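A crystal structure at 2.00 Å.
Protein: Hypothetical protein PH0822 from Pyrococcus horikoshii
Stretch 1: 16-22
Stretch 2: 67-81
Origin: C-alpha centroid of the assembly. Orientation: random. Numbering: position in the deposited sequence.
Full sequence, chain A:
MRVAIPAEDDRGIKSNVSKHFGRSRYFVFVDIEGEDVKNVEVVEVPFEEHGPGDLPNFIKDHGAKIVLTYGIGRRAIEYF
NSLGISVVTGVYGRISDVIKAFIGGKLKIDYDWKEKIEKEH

Stretch 1 (16-22) NVSKHFG
Stretch 2, residues 67-81: VLTYGIGRRAIEYFN

Phe 21 forms the apolar centre of the contact and gives up more surface to the other stretch than any other residue. Its CA-to-CB bond points toward stretch 2, and chi1 of 173° (t) with chi2 of -84° carries the ring in among Thr 69, Ile 72, Ala 76 and Phe 80. Ile 72, extended with both chi angles t, lays CD1 over one face of the ring, 4.2 Å from its centroid, a CH-pi contact; Phe 21 CB lies 3.9 Å from Ile 72 CB. Phe 21 CZ reaches Phe 80 CZ at 3.5 Å, the two rings inclined obliquely at 71° with centroids 5.4 Å apart. Phe 21 CE1 is 4.5 Å from Ala 76 CB, and Phe 21 CD2 is 3.9 Å from Thr 69 CG2. Ala 76 and Phe 80 can both join this cluster because they lie one turn apart on helix 74-81, linked by the hydrogen bond from Phe 80 N to Ala 76 O (2.8 Å).

The backbones run in the same direction, pairing Lys 19, His 20 and Phe 21 with Tyr 70, Gly 71 and Ile 72 at CA-CA distances of 5.2 to 5.3 Å. A single beta bridge joins His 20 to Gly 71: Phe 21 N donates to Gly 71 O (3.1 Å, 162°), and Gly 71 N donates weakly to Lys 19 O (3.3 Å, 140°). His 20 (phi/psi -121/106) points its CB away. A CB on Gly 71 (-104/145) would sit tightly, 3.2 Å from Lys 19 O.

Beyond the bridge, Val 17 (chi1 t) places CG1 4.2 Å from Tyr 70 CB. At the exposed edge, Lys 19 (chi1 m, chi2 and chi3 t) curls over the Tyr 70 ring (chi1 t), bringing NZ 4.0 Å from the ring centroid and almost on its normal, a cation-pi interaction.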

# COMPACT_ATOMS: atom_id res chain seq x y z
N ASN A 16 10.62 17.21 -5.23
CA ASN A 16 10.46 16.58 -3.92
C ASN A 16 9.01 16.11 -3.77
O ASN A 16 8.12 16.63 -4.43
CB ASN A 16 10.76 17.58 -2.79
CG ASN A 16 12.24 18.06 -2.77
OD1 ASN A 16 13.19 17.27 -2.74
ND2 ASN A 16 12.41 19.39 -2.74
N VAL A 17 8.76 15.16 -2.88
CA VAL A 17 7.42 14.80 -2.50
C VAL A 17 6.78 16.05 -1.95
O VAL A 17 7.34 16.69 -1.10
CB VAL A 17 7.43 13.61 -1.44
CG1 VAL A 17 5.99 13.25 -0.94
CG2 VAL A 17 8.18 12.37 -2.02
N SER A 18 5.61 16.42 -2.47
CA SER A 18 4.86 17.55 -1.94
C SER A 18 4.44 17.22 -0.53
O SER A 18 3.96 16.12 -0.25
CB SER A 18 3.64 17.85 -2.80
OG SER A 18 2.67 16.84 -2.56
N LYS A 19 4.62 18.16 0.37
CA LYS A 19 4.26 17.90 1.75
C LYS A 19 2.73 17.78 1.98
O LYS A 19 2.32 17.13 2.94
CB LYS A 19 4.95 18.89 2.72
CG LYS A 19 6.54 18.67 2.78
CD LYS A 19 7.21 19.31 4.03
CE LYS A 19 8.58 18.71 4.25
NZ LYS A 19 8.57 17.35 3.59
N HIS A 20 1.90 18.35 1.10
CA HIS A 20 0.44 18.20 1.25
C HIS A 20 -0.21 17.54 0.04
O HIS A 20 -0.40 18.19 -0.98
CB HIS A 20 -0.27 19.54 1.52
CG HIS A 20 0.10 20.16 2.84
ND1 HIS A 20 -0.31 19.63 4.05
CD2 HIS A 20 0.80 21.29 3.14
CE1 HIS A 20 0.14 20.39 5.04
NE2 HIS A 20 0.83 21.40 4.51
N PHE A 21 -0.60 16.28 0.18
CA PHE A 21 -1.35 15.61 -0.86
C PHE A 21 -2.66 16.40 -1.04
O PHE A 21 -3.23 16.98 -0.10
CB PHE A 21 -1.61 14.14 -0.51
CG PHE A 21 -2.52 13.46 -1.47
CD1 PHE A 21 -3.91 13.58 -1.34
CD2 PHE A 21 -1.99 12.75 -2.55
CE1 PHE A 21 -4.77 13.02 -2.27
CE2 PHE A 21 -2.84 12.18 -3.50
CZ PHE A 21 -4.22 12.31 -3.37
N GLY A 22 -3.17 16.46 -2.23
CA GLY A 22 -4.51 17.08 -2.25
C GLY A 22 -4.37 18.51 -2.71
O GLY A 22 -4.99 18.89 -3.68
N VAL A 67 0.38 4.63 -3.56
CA VAL A 67 0.65 6.07 -3.47
C VAL A 67 1.65 6.29 -2.34
O VAL A 67 1.42 5.82 -1.21
CB VAL A 67 -0.66 6.82 -3.18
CG1 VAL A 67 -0.39 8.29 -2.90
CG2 VAL A 67 -1.67 6.60 -4.30
N LEU A 68 2.73 7.01 -2.64
CA LEU A 68 3.67 7.41 -1.62
C LEU A 68 3.47 8.86 -1.31
O LEU A 68 3.67 9.68 -2.18
CB LEU A 68 5.13 7.23 -2.09
CG LEU A 68 5.42 5.78 -2.59
CD1 LEU A 68 6.84 5.71 -3.09
CD2 LEU A 68 5.16 4.72 -1.45
N THR A 69 3.15 9.18 -0.05
CA THR A 69 2.98 10.59 0.30
C THR A 69 3.68 10.94 1.60
O THR A 69 4.10 10.06 2.35
CB THR A 69 1.49 10.92 0.55
OG1 THR A 69 1.09 10.22 1.72
CG2 THR A 69 0.58 10.54 -0.59
N TYR A 70 3.80 12.25 1.84
CA TYR A 70 4.23 12.78 3.13
C TYR A 70 2.97 12.83 4.00
O TYR A 70 2.63 11.87 4.69
CB TYR A 70 4.87 14.16 2.96
CG TYR A 70 5.43 14.68 4.29
CD1 TYR A 70 4.86 15.76 4.93
CD2 TYR A 70 6.49 14.03 4.92
CE1 TYR A 70 5.33 16.20 6.20
CE2 TYR A 70 6.99 14.46 6.15
CZ TYR A 70 6.41 15.59 6.79
OH TYR A 70 6.91 16.03 8.04
N GLY A 71 2.22 13.92 3.88
CA GLY A 71 0.97 14.09 4.59
C GLY A 71 -0.25 13.90 3.69
O GLY A 71 -0.25 14.24 2.51
N ILE A 72 -1.30 13.34 4.25
CA ILE A 72 -2.52 13.11 3.52
C ILE A 72 -3.56 12.87 4.57
O ILE A 72 -3.22 12.41 5.67
CB ILE A 72 -2.35 11.90 2.55
CG1 ILE A 72 -3.71 11.50 1.94
CG2 ILE A 72 -1.63 10.78 3.31
CD1 ILE A 72 -3.66 10.36 0.98
N GLY A 73 -4.80 13.26 4.31
CA GLY A 73 -5.85 13.13 5.31
C GLY A 73 -6.36 11.72 5.46
O GLY A 73 -6.28 10.92 4.55
N ARG A 74 -6.91 11.43 6.62
CA ARG A 74 -7.46 10.11 6.91
C ARG A 74 -8.56 9.69 5.95
O ARG A 74 -8.63 8.55 5.51
CB ARG A 74 -8.02 10.10 8.31
CG ARG A 74 -8.13 8.74 8.91
CD ARG A 74 -9.51 8.48 9.53
NE ARG A 74 -10.06 9.62 10.25
CZ ARG A 74 -9.67 10.06 11.46
NH1 ARG A 74 -8.67 9.49 12.12
NH2 ARG A 74 -10.31 11.10 12.01
N ARG A 75 -9.45 10.64 5.65
CA ARG A 75 -10.53 10.43 4.70
C ARG A 75 -10.02 10.05 3.31
O ARG A 75 -10.61 9.15 2.69
CB ARG A 75 -11.37 11.71 4.60
CG ARG A 75 -12.62 11.55 3.79
CD ARG A 75 -13.60 10.57 4.44
NE ARG A 75 -14.59 10.03 3.48
CZ ARG A 75 -14.41 8.95 2.70
NH1 ARG A 75 -15.38 8.55 1.87
NH2 ARG A 75 -13.27 8.27 2.72
N ALA A 76 -8.96 10.73 2.83
CA ALA A 76 -8.33 10.44 1.51
C ALA A 76 -7.74 9.03 1.46
O ALA A 76 -7.95 8.30 0.48
CB ALA A 76 -7.25 11.51 1.14
N ILE A 77 -7.03 8.65 2.53
CA ILE A 77 -6.45 7.31 2.71
C ILE A 77 -7.59 6.32 2.64
O ILE A 77 -7.52 5.37 1.91
CB ILE A 77 -5.74 7.11 4.15
CG1 ILE A 77 -4.38 7.82 4.21
CG2 ILE A 77 -5.47 5.63 4.42
CD1 ILE A 77 -3.81 8.05 5.63
N GLU A 78 -8.64 6.55 3.42
CA GLU A 78 -9.75 5.57 3.40
C GLU A 78 -10.41 5.44 2.00
O GLU A 78 -10.72 4.33 1.51
CB GLU A 78 -10.80 5.98 4.44
CG GLU A 78 -10.34 5.71 5.84
CD GLU A 78 -11.23 6.39 6.86
OE1 GLU A 78 -12.02 7.27 6.48
OE2 GLU A 78 -11.16 6.04 8.04
N TYR A 79 -10.56 6.58 1.34
CA TYR A 79 -11.12 6.62 0.00
C TYR A 79 -10.20 5.82 -0.98
O TYR A 79 -10.68 5.04 -1.77
CB TYR A 79 -11.34 8.07 -0.43
CG TYR A 79 -12.35 8.22 -1.53
CD1 TYR A 79 -13.53 8.92 -1.33
CD2 TYR A 79 -12.13 7.65 -2.79
CE1 TYR A 79 -14.49 9.06 -2.36
CE2 TYR A 79 -13.05 7.79 -3.83
CZ TYR A 79 -14.24 8.49 -3.60
OH TYR A 79 -15.17 8.63 -4.62
N PHE A 80 -8.88 5.94 -0.81
CA PHE A 80 -7.89 5.22 -1.61
C PHE A 80 -8.05 3.73 -1.37
O PHE A 80 -8.12 2.91 -2.32
CB PHE A 80 -6.46 5.67 -1.28
CG PHE A 80 -5.93 6.82 -2.13
CD1 PHE A 80 -5.56 8.03 -1.55
CD2 PHE A 80 -5.80 6.69 -3.49
CE1 PHE A 80 -5.09 9.07 -2.31
CE2 PHE A 80 -5.31 7.72 -4.29
CZ PHE A 80 -4.96 8.91 -3.72
N ASN A 81 -8.14 3.37 -0.10
CA ASN A 81 -8.27 2.03 0.32
C ASN A 81 -9.55 1.38 -0.23
O ASN A 81 -9.53 0.21 -0.64
CB ASN A 81 -8.23 2.02 1.85
CG ASN A 81 -6.80 2.16 2.41
OD1 ASN A 81 -5.80 2.27 1.66
ND2 ASN A 81 -6.71 2.18 3.73